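PDB 2GNP: transcriptional regulator from Streptococcus pneumoniae, which probably controls transcription in response to a sugar or sugar-phosphate effector, through a putative sugar-binding domain of Rossmann-like fold. Local coordinates for residues 40-51 with 67-76; 84-92 with 144-155. All coordinates share one frame; numbering follows the deposited sequence.

Contact 1 of 2, residues 40-51 with 67-76; sequences SERISQVAAGVL and KSLSNLVDLI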
loop_
_atom_site.group_PDB
_atom_site.type_symbol
_atom_site.label_atom_id
_atom_site.label_comp_id
_atom_site.label_asym_id
_atom_site.label_seq_id
_atom_site.Cartn_x
_atom_site.Cartn_y
_atom_site.Cartn_z
ATOM N N SER A 40 16.510 4.588 2.688
ATOM C CA SER A 40 15.244 4.263 3.390
ATOM C C SER A 40 14.916 5.290 4.477
ATOM O O SER A 40 13.757 5.670 4.644
ATOM C CB SER A 40 15.311 2.835 3.950
ATOM O OG SER A 40 14.150 2.560 4.731
ATOM N N GLU A 41 15.920 5.782 5.212
ATOM C CA GLU A 41 15.652 6.859 6.169
ATOM C C GLU A 41 15.073 8.113 5.500
ATOM O O GLU A 41 14.157 8.751 6.027
ATOM C CB GLU A 41 16.924 7.245 6.957
ATOM C CG GLU A 41 16.681 8.066 8.243
ATOM C CD GLU A 41 16.510 9.567 8.014
ATOM O OE1 GLU A 41 16.903 10.089 6.942
ATOM O OE2 GLU A 41 15.986 10.249 8.925
ATOM N N ARG A 42 15.637 8.483 4.356
ATOM C CA ARG A 42 15.273 9.742 3.712
ATOM C C ARG A 42 13.836 9.671 3.219
ATOM O O ARG A 42 13.085 10.613 3.411
ATOM C CB ARG A 42 16.199 10.014 2.548
ATOM C CG ARG A 42 16.193 11.500 2.091
ATOM C CD ARG A 42 17.600 11.945 1.528
ATOM N NE ARG A 42 17.921 11.114 0.412
ATOM C CZ ARG A 42 19.055 10.487 0.187
ATOM N NH1 ARG A 42 20.161 10.628 0.966
ATOM N NH2 ARG A 42 19.074 9.733 -0.869
ATOM N N ILE A 43 13.491 8.526 2.631
ATOM C CA ILE A 43 12.154 8.308 2.088
ATOM C C ILE A 43 11.184 8.239 3.268
ATOM O O ILE A 43 10.135 8.876 3.245
ATOM C CB ILE A 43 12.100 7.025 1.230
ATOM C CG1 ILE A 43 12.909 7.203 -0.064
ATOM C CG2 ILE A 43 10.644 6.628 0.919
ATOM C CD1 ILE A 43 13.139 5.920 -0.820
ATOM N N SER A 44 11.561 7.493 4.289
ATOM C CA SER A 44 10.692 7.320 5.464
ATOM C C SER A 44 10.400 8.613 6.181
ATOM O O SER A 44 9.282 8.803 6.695
ATOM C CB SER A 44 11.273 6.303 6.453
ATOM O OG SER A 44 11.385 5.038 5.882
ATOM N N GLN A 45 11.389 9.520 6.282
ATOM C CA GLN A 45 11.154 10.789 6.982
ATOM C C GLN A 45 10.192 11.688 6.209
ATOM O O GLN A 45 9.354 12.370 6.777
ATOM C CB GLN A 45 12.508 11.500 7.237
ATOM C CG GLN A 45 12.369 12.725 8.064
ATOM C CD GLN A 45 11.804 12.422 9.463
ATOM O OE1 GLN A 45 10.750 12.934 9.825
ATOM N NE2 GLN A 45 12.481 11.569 10.218
ATOM N N VAL A 46 10.342 11.695 4.878
ATOM C CA VAL A 46 9.481 12.509 4.038
ATOM C C VAL A 46 8.063 11.977 4.230
ATOM O O VAL A 46 7.131 12.748 4.536
ATOM C CB VAL A 46 9.924 12.456 2.602
ATOM C CG1 VAL A 46 8.811 13.018 1.663
ATOM C CG2 VAL A 46 11.280 13.243 2.436
ATOM N N ALA A 47 7.955 10.652 4.208
ATOM C CA ALA A 47 6.631 9.969 4.252
ATOM C C ALA A 47 5.979 10.238 5.594
ATOM O O ALA A 47 4.790 10.525 5.666
ATOM C CB ALA A 47 6.768 8.476 4.003
ATOM N N ALA A 48 6.796 10.170 6.659
ATOM C CA ALA A 48 6.296 10.430 8.000
ATOM C C ALA A 48 5.757 11.841 8.130
ATOM O O ALA A 48 4.649 12.037 8.642
ATOM C CB ALA A 48 7.408 10.182 9.081
ATOM N N GLY A 49 6.513 12.826 7.632
ATOM C CA GLY A 49 6.051 14.196 7.662
ATOM C C GLY A 49 4.751 14.401 6.890
ATOM O O GLY A 49 3.806 15.052 7.374
ATOM N N VAL A 50 4.732 13.846 5.676
ATOM C CA VAL A 50 3.549 13.932 4.831
ATOM C C VAL A 50 2.333 13.351 5.570
ATOM O O VAL A 50 1.280 13.997 5.682
ATOM C CB VAL A 50 3.740 13.227 3.494
ATOM C CG1 VAL A 50 2.384 13.008 2.894
ATOM C CG2 VAL A 50 4.654 14.065 2.546
ATOM N N LEU A 51 2.475 12.161 6.156
ATOM C CA LEU A 51 1.294 11.550 6.804
ATOM C C LEU A 51 0.829 12.348 8.061
ATOM O O LEU A 51 -0.368 12.566 8.296
ATOM C CB LEU A 51 1.606 10.094 7.178
ATOM C CG LEU A 51 0.464 9.340 7.841
ATOM C CD1 LEU A 51 -0.745 9.267 6.899
ATOM C CD2 LEU A 51 0.938 7.903 8.140
ATOM N N LYS A 67 7.331 -3.421 5.265
ATOM C CA LYS A 67 8.534 -2.666 5.680
ATOM C C LYS A 67 8.462 -1.173 5.486
ATOM O O LYS A 67 8.818 -0.436 6.391
ATOM C CB LYS A 67 9.827 -3.197 5.011
ATOM C CG LYS A 67 11.126 -2.445 5.420
ATOM C CD LYS A 67 12.338 -2.999 4.588
ATOM C CE LYS A 67 13.681 -2.377 4.959
ATOM N NZ LYS A 67 13.837 -0.953 4.544
ATOM N N SER A 68 8.048 -0.709 4.296
ATOM C CA SER A 68 7.937 0.730 4.050
ATOM C C SER A 68 7.052 1.412 5.100
ATOM O O SER A 68 7.384 2.482 5.616
ATOM C CB SER A 68 7.342 1.009 2.648
ATOM O OG SER A 68 8.304 0.737 1.616
ATOM N N LEU A 69 5.980 0.722 5.482
ATOM C CA LEU A 69 5.057 1.341 6.432
ATOM C C LEU A 69 5.679 1.333 7.821
ATOM O O LEU A 69 5.594 2.328 8.564
ATOM C CB LEU A 69 3.706 0.624 6.406
ATOM C CG LEU A 69 2.954 0.826 5.100
ATOM C CD1 LEU A 69 1.480 0.460 5.293
ATOM C CD2 LEU A 69 3.232 2.171 4.431
ATOM N N SER A 70 6.282 0.205 8.184
ATOM C CA SER A 70 6.915 0.110 9.512
ATOM C C SER A 70 7.969 1.208 9.649
ATOM O O SER A 70 8.072 1.889 10.669
ATOM C CB SER A 70 7.507 -1.268 9.722
ATOM O OG SER A 70 8.172 -1.319 10.993
ATOM N N ASN A 71 8.739 1.399 8.587
ATOM C CA ASN A 71 9.812 2.412 8.605
ATOM C C ASN A 71 9.271 3.836 8.780
ATOM O O ASN A 71 9.888 4.685 9.417
ATOM C CB ASN A 71 10.659 2.275 7.333
ATOM C CG ASN A 71 11.494 0.970 7.276
ATOM O OD1 ASN A 71 11.711 0.248 8.295
ATOM N ND2 ASN A 71 12.002 0.686 6.088
ATOM N N LEU A 72 8.092 4.136 8.204
ATOM C CA LEU A 72 7.591 5.472 8.380
ATOM C C LEU A 72 6.986 5.608 9.765
ATOM O O LEU A 72 7.185 6.639 10.400
ATOM C CB LEU A 72 6.635 5.860 7.238
ATOM C CG LEU A 72 5.136 5.780 7.305
ATOM C CD1 LEU A 72 4.504 6.716 8.388
ATOM C CD2 LEU A 72 4.535 6.051 5.868
ATOM N N VAL A 73 6.269 4.571 10.217
ATOM C CA VAL A 73 5.661 4.601 11.546
ATOM C C VAL A 73 6.732 4.847 12.637
ATOM O O VAL A 73 6.530 5.611 13.580
ATOM C CB VAL A 73 4.834 3.330 11.851
ATOM C CG1 VAL A 73 4.354 3.400 13.310
ATOM C CG2 VAL A 73 3.589 3.326 10.931
ATOM N N ASP A 74 7.871 4.216 12.486
ATOM C CA ASP A 74 8.975 4.399 13.474
ATOM C C ASP A 74 9.340 5.895 13.609
ATOM O O ASP A 74 9.673 6.407 14.720
ATOM C CB ASP A 74 10.213 3.656 13.005
ATOM C CG ASP A 74 10.171 2.166 13.261
ATOM O OD1 ASP A 74 9.275 1.661 13.956
ATOM O OD2 ASP A 74 11.099 1.476 12.760
ATOM N N LEU A 75 9.306 6.617 12.482
ATOM C CA LEU A 75 9.748 8.034 12.503
ATOM C C LEU A 75 8.725 9.083 12.784
ATOM O O LEU A 75 9.064 10.231 13.168
ATOM C CB LEU A 75 10.446 8.388 11.197
ATOM C CG LEU A 75 11.620 7.508 10.777
ATOM C CD1 LEU A 75 12.214 8.077 9.495
ATOM C CD2 LEU A 75 12.709 7.417 11.892
ATOM N N ILE A 76 7.436 8.761 12.571
ATOM C CA ILE A 76 6.451 9.803 12.625
ATOM C C ILE A 76 6.313 10.386 14.039
ATOM O O ILE A 76 6.360 9.624 15.038
ATOM C CB ILE A 76 5.074 9.288 12.079
ATOM C CG1 ILE A 76 4.124 10.456 11.798
ATOM C CG2 ILE A 76 4.445 8.272 13.058
ATOM C CD1 ILE A 76 2.891 10.011 10.964
HETATM O O HOH W 1 9.047 4.310 4.384
#

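Contact 2 of 2, residues 84-92 with 144-155; sequences VHFYPLAGG and LKNSWKDLDIAV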
loop_
_atom_site.group_PDB
_atom_site.type_symbol
_atom_site.label_atom_id
_atom_site.label_comp_id
_atom_site.label_asym_id
_atom_site.label_seq_id
_atom_site.Cartn_x
_atom_site.Cartn_y
_atom_site.Cartn_z
ATOM N N VAL A 84 -9.786 9.974 16.238
ATOM C CA VAL A 84 -9.168 9.319 15.053
ATOM C C VAL A 84 -9.339 7.808 15.247
ATOM O O VAL A 84 -9.247 7.304 16.395
ATOM C CB VAL A 84 -7.675 9.652 14.910
ATOM C CG1 VAL A 84 -7.003 8.892 13.750
ATOM C CG2 VAL A 84 -7.506 11.174 14.651
ATOM N N HIS A 85 -9.585 7.098 14.140
ATOM C CA HIS A 85 -9.825 5.651 14.228
ATOM C C HIS A 85 -8.937 4.983 13.180
ATOM O O HIS A 85 -8.900 5.471 12.035
ATOM C CB HIS A 85 -11.286 5.311 13.895
ATOM C CG HIS A 85 -12.269 5.992 14.801
ATOM N ND1 HIS A 85 -12.955 5.319 15.786
ATOM C CD2 HIS A 85 -12.651 7.292 14.886
ATOM C CE1 HIS A 85 -13.731 6.170 16.439
ATOM N NE2 HIS A 85 -13.555 7.377 15.920
ATOM N N PHE A 86 -8.245 3.895 13.548
ATOM C CA PHE A 86 -7.345 3.167 12.622
ATOM C C PHE A 86 -7.964 1.793 12.343
ATOM O O PHE A 86 -8.443 1.145 13.268
ATOM C CB PHE A 86 -5.979 2.955 13.333
ATOM C CG PHE A 86 -5.188 4.252 13.448
ATOM C CD1 PHE A 86 -5.106 4.942 14.672
ATOM C CD2 PHE A 86 -4.643 4.838 12.309
ATOM C CE1 PHE A 86 -4.477 6.182 14.711
ATOM C CE2 PHE A 86 -3.912 6.028 12.358
ATOM C CZ PHE A 86 -3.837 6.703 13.567
ATOM N N TYR A 87 -7.863 1.361 11.083
ATOM C CA TYR A 87 -8.496 0.114 10.575
ATOM C C TYR A 87 -7.432 -0.607 9.732
ATOM O O TYR A 87 -6.521 0.023 9.194
ATOM C CB TYR A 87 -9.685 0.423 9.661
ATOM C CG TYR A 87 -10.752 1.222 10.357
ATOM C CD1 TYR A 87 -10.690 2.605 10.304
ATOM C CD2 TYR A 87 -11.789 0.598 11.060
ATOM C CE1 TYR A 87 -11.665 3.402 10.971
ATOM C CE2 TYR A 87 -12.775 1.374 11.713
ATOM C CZ TYR A 87 -12.660 2.777 11.656
ATOM O OH TYR A 87 -13.610 3.545 12.313
ATOM N N PRO A 88 -7.556 -1.952 9.621
ATOM C CA PRO A 88 -6.732 -2.725 8.678
ATOM C C PRO A 88 -7.396 -2.719 7.316
ATOM O O PRO A 88 -8.636 -2.881 7.224
ATOM C CB PRO A 88 -6.759 -4.165 9.279
ATOM C CG PRO A 88 -8.177 -4.277 9.986
ATOM C CD PRO A 88 -8.429 -2.760 10.468
ATOM N N LEU A 89 -6.590 -2.534 6.276
ATOM C CA LEU A 89 -7.062 -2.648 4.887
ATOM C C LEU A 89 -6.982 -4.122 4.425
ATOM O O LEU A 89 -7.714 -4.541 3.500
ATOM C CB LEU A 89 -6.250 -1.799 3.940
ATOM C CG LEU A 89 -6.400 -0.277 4.225
ATOM C CD1 LEU A 89 -5.279 0.374 3.408
ATOM C CD2 LEU A 89 -7.821 0.218 3.828
ATOM N N ALA A 90 -6.083 -4.858 5.023
ATOM C CA ALA A 90 -5.765 -6.214 4.623
ATOM C C ALA A 90 -4.760 -6.750 5.650
ATOM O O ALA A 90 -3.908 -5.983 6.151
ATOM C CB ALA A 90 -5.144 -6.210 3.212
ATOM N N GLY A 91 -4.855 -8.046 5.911
ATOM C CA GLY A 91 -3.867 -8.719 6.754
ATOM C C GLY A 91 -2.700 -8.997 5.811
ATOM O O GLY A 91 -2.853 -9.043 4.581
ATOM N N GLY A 92 -1.515 -9.153 6.339
ATOM C CA GLY A 92 -0.464 -9.480 5.396
ATOM C C GLY A 92 -0.397 -10.978 5.286
ATOM O O GLY A 92 -1.253 -11.684 5.806
ATOM N N LEU A 144 -16.346 -3.298 10.028
ATOM C CA LEU A 144 -15.056 -3.142 9.316
ATOM C C LEU A 144 -15.381 -3.005 7.811
ATOM O O LEU A 144 -14.929 -2.091 7.135
ATOM C CB LEU A 144 -14.148 -4.334 9.613
ATOM C CG LEU A 144 -12.658 -4.083 9.353
ATOM C CD1 LEU A 144 -11.922 -5.272 8.937
ATOM C CD2 LEU A 144 -12.211 -2.758 8.706
ATOM N N LYS A 145 -16.261 -3.892 7.306
ATOM C CA LYS A 145 -16.701 -3.795 5.899
ATOM C C LYS A 145 -17.216 -2.439 5.517
ATOM O O LYS A 145 -16.877 -1.930 4.461
ATOM C CB LYS A 145 -17.825 -4.832 5.658
ATOM C CG LYS A 145 -18.421 -4.811 4.209
ATOM C CD LYS A 145 -19.286 -6.066 3.926
ATOM C CE LYS A 145 -19.786 -6.062 2.470
ATOM N NZ LYS A 145 -20.315 -7.430 2.111
ATOM N N ASN A 146 -18.051 -1.852 6.387
ATOM C CA ASN A 146 -18.638 -0.528 6.162
ATOM C C ASN A 146 -17.574 0.557 6.228
ATOM O O ASN A 146 -17.581 1.472 5.442
ATOM C CB ASN A 146 -19.749 -0.243 7.158
ATOM C CG ASN A 146 -21.027 -1.051 6.839
ATOM O OD1 ASN A 146 -21.183 -1.530 5.713
ATOM N ND2 ASN A 146 -21.944 -1.138 7.803
ATOM N N SER A 147 -16.670 0.414 7.182
ATOM C CA SER A 147 -15.600 1.359 7.335
ATOM C C SER A 147 -14.681 1.417 6.108
ATOM O O SER A 147 -14.211 2.486 5.728
ATOM C CB SER A 147 -14.834 1.126 8.663
ATOM O OG SER A 147 -15.629 1.473 9.824
ATOM N N TRP A 148 -14.439 0.277 5.445
ATOM C CA TRP A 148 -13.706 0.317 4.173
ATOM C C TRP A 148 -14.330 1.182 3.088
ATOM O O TRP A 148 -13.630 1.567 2.141
ATOM C CB TRP A 148 -13.535 -1.102 3.634
ATOM C CG TRP A 148 -12.546 -1.983 4.337
ATOM C CD1 TRP A 148 -11.441 -1.591 5.119
ATOM C CD2 TRP A 148 -12.473 -3.397 4.227
ATOM N NE1 TRP A 148 -10.753 -2.680 5.533
ATOM C CE2 TRP A 148 -11.365 -3.818 5.011
ATOM C CE3 TRP A 148 -13.275 -4.380 3.570
ATOM C CZ2 TRP A 148 -11.013 -5.152 5.155
ATOM C CZ3 TRP A 148 -12.912 -5.736 3.727
ATOM C CH2 TRP A 148 -11.799 -6.106 4.503
ATOM N N LYS A 149 -15.631 1.462 3.215
ATOM C CA LYS A 149 -16.351 2.284 2.243
ATOM C C LYS A 149 -16.309 3.759 2.572
ATOM O O LYS A 149 -16.740 4.569 1.757
ATOM C CB LYS A 149 -17.787 1.785 2.036
ATOM C CG LYS A 149 -17.793 0.306 1.549
ATOM C CD LYS A 149 -19.173 -0.310 1.493
ATOM C CE LYS A 149 -19.163 -1.702 0.833
ATOM N NZ LYS A 149 -18.274 -1.891 -0.398
ATOM N N ASP A 150 -15.820 4.112 3.754
ATOM C CA ASP A 150 -15.784 5.521 4.083
ATOM C C ASP A 150 -14.521 5.991 4.839
ATOM O O ASP A 150 -14.552 6.914 5.692
ATOM C CB ASP A 150 -17.106 5.959 4.735
ATOM C CG ASP A 150 -17.118 5.739 6.167
ATOM O OD1 ASP A 150 -16.618 4.681 6.598
ATOM O OD2 ASP A 150 -17.590 6.665 6.878
ATOM N N LEU A 151 -13.387 5.397 4.460
ATOM C CA LEU A 151 -12.118 5.855 5.032
ATOM C C LEU A 151 -11.731 7.215 4.477
ATOM O O LEU A 151 -12.042 7.580 3.337
ATOM C CB LEU A 151 -11.015 4.895 4.687
ATOM C CG LEU A 151 -11.176 3.544 5.409
ATOM C CD1 LEU A 151 -10.002 2.668 4.878
ATOM C CD2 LEU A 151 -11.211 3.609 6.942
ATOM N N ASP A 152 -11.049 7.978 5.330
ATOM C CA ASP A 152 -10.493 9.263 4.919
ATOM C C ASP A 152 -9.101 9.131 4.283
ATOM O O ASP A 152 -8.785 9.835 3.333
ATOM C CB ASP A 152 -10.379 10.207 6.116
ATOM C CG ASP A 152 -11.741 10.570 6.661
ATOM O OD1 ASP A 152 -12.478 11.287 5.948
ATOM O OD2 ASP A 152 -12.121 10.079 7.721
ATOM N N ILE A 153 -8.278 8.264 4.874
ATOM C CA ILE A 153 -6.885 8.100 4.418
ATOM C C ILE A 153 -6.624 6.609 4.367
ATOM O O ILE A 153 -7.173 5.877 5.166
ATOM C CB ILE A 153 -5.916 8.709 5.404
ATOM C CG1 ILE A 153 -6.125 10.232 5.439
ATOM C CG2 ILE A 153 -4.462 8.293 5.052
ATOM C CD1 ILE A 153 -5.307 10.854 6.618
ATOM N N ALA A 154 -5.896 6.187 3.351
ATOM C CA ALA A 154 -5.315 4.809 3.353
ATOM C C ALA A 154 -3.813 5.010 3.264
ATOM O O ALA A 154 -3.370 5.895 2.541
ATOM C CB ALA A 154 -5.775 4.052 2.163
ATOM N N VAL A 155 -3.058 4.150 3.936
ATOM C CA VAL A 155 -1.576 4.139 3.888
ATOM C C VAL A 155 -1.181 2.746 3.491
ATOM O O VAL A 155 -1.465 1.836 4.235
ATOM C CB VAL A 155 -0.941 4.539 5.237
ATOM C CG1 VAL A 155 0.601 4.841 5.074
ATOM C CG2 VAL A 155 -1.676 5.839 5.777
#

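Contact 1 of 2, residues 40-51 with 67-76
Ser44 OG, pressed against Asn71 CB at 3.2 Å, is held by two hydrogen bonds. It donates to Ser40 O one turn back in its own helix (2.7 Å) and accepts from a water 2.9 Å away. The same water donates its other hydrogen to Ser68 O at 2.8 Å, so a single molecule bridges the hydroxyl of one helix to a backbone carbonyl of the other. These helices belong to a Rossmann-like alpha/beta domain: helix 36-54 also lies against strands 24-28 and 248-252, and helix 67-75 forms the beta-alpha-beta crossover between parallel strands 60-63 and 85-88. Their local axes approach to 8.1 Å at a crossing angle of -67°, a closeness allowed by the small side chains of Ser44, Ala47 and Ala48. With chi1 at -62° the Ser44 hydroxyl lies beside its own backbone N and turns back along the helix; Ser40 O thus receives Ser44 N and Ser44 OG from opposite faces of its carbonyl plane.

Much of the remaining packing is apolar, with two knobs in holes. Leu72 is the knob among Ser44, Ala47, Ala48 and Leu51. Its chi1 of 97° is far from a staggered value; CD2 rests on the Ala47 methyl, while CD1 meets Leu51 CD2 at 3.8 Å, the two leucine side chains crossing at about a right angle. Leu75 fills the next hole, among Glu41, Ser44, Gln45 and Ala48: its CD1 reaches Ser44 CB at 3.6 Å, and the Gln45 chain, bent at chi2, crosses Leu75 at a slant and brings NE2 to its CD1 and CB. At the far end the Ala48 methyl abuts the backbone of Ile76, whose extended CG1 branch places CD1 against Leu51 CB and 3.5 Å from Ala48 O.

Contact 2 of 2, residues 84-92 with 144-155
Trp148 NE1 donates to Pro88 O, a polar link between the two segments that is short (2.7 Å) and nearly straight, with an N-H...O angle of 171°. The acceptor lies almost in the indole plane and the donor lies in the carbonyl plane on a lone pair, so the bond fixes the rotation of the ring at the end of strand 85-88. Leu144 CD2 lies over one face of the indole, toward its rim, and Phe141 meets it with its ring steeply inclined.

A CH-pi contact adds to this. Ser147 CB sits over one face of the Tyr87 ring, 4.0 Å from its centroid and 23° off the normal. The Ser147 hydroxyl is bonded to Asn143 O and Lys60 NZ, while its OG also lies 3.4 Å from Tyr87 CE2.

In the Rossmann-like sheet, strands 85-88 and 153-160 both run parallel to strand 60-63, which lies between them; the segment from helix 142-147 through the type I turn Ser147-Asp150 packs against Tyr87, Pro88 and Leu89 as the chain enters strand 153-160.

The remaining contacts are apolar. Leu144 reaches Pro88 CG through CD1 (4.0 Å) and Tyr87 CD2 through CD2. Leu151 divides its methyls: CD2 lies 3.5 Å from Tyr87 CD1, and CD1 meets Leu89 CD2 at 3.4 Å, closer than carbons usually pack. Although the first bond of the Leu89 side chain points away from 144-155, the end of the chain still comes near: with CG beside the backbone N (chi1 -65°), the other methyl, CD1, reaches Ala154 CB at 3.9 Å.

In the fold
Contact 1 and contact 2 belong to one alpha/beta unit, their centres about 19 Å apart, and follow in series along the chain: helix 67-75 of the first is succeeded directly by strand 85-88 of the second. They meet along strand 153-160, chiefly at Val155. Leu69 CD1 lies 3.4 Å from Val155 O, Leu51 CD1 is 3.7 Å from Val155 CG2 and 4.3 Å from Ile153 CG2, and Leu72 CD2 is 4.2 Å from Val155 CG1. Helix residues of contact 1 therefore lie on the strand that contact 2 leads into. All four segments lie in the putative sugar-binding domain; where an effector would bind is not established by these contacts.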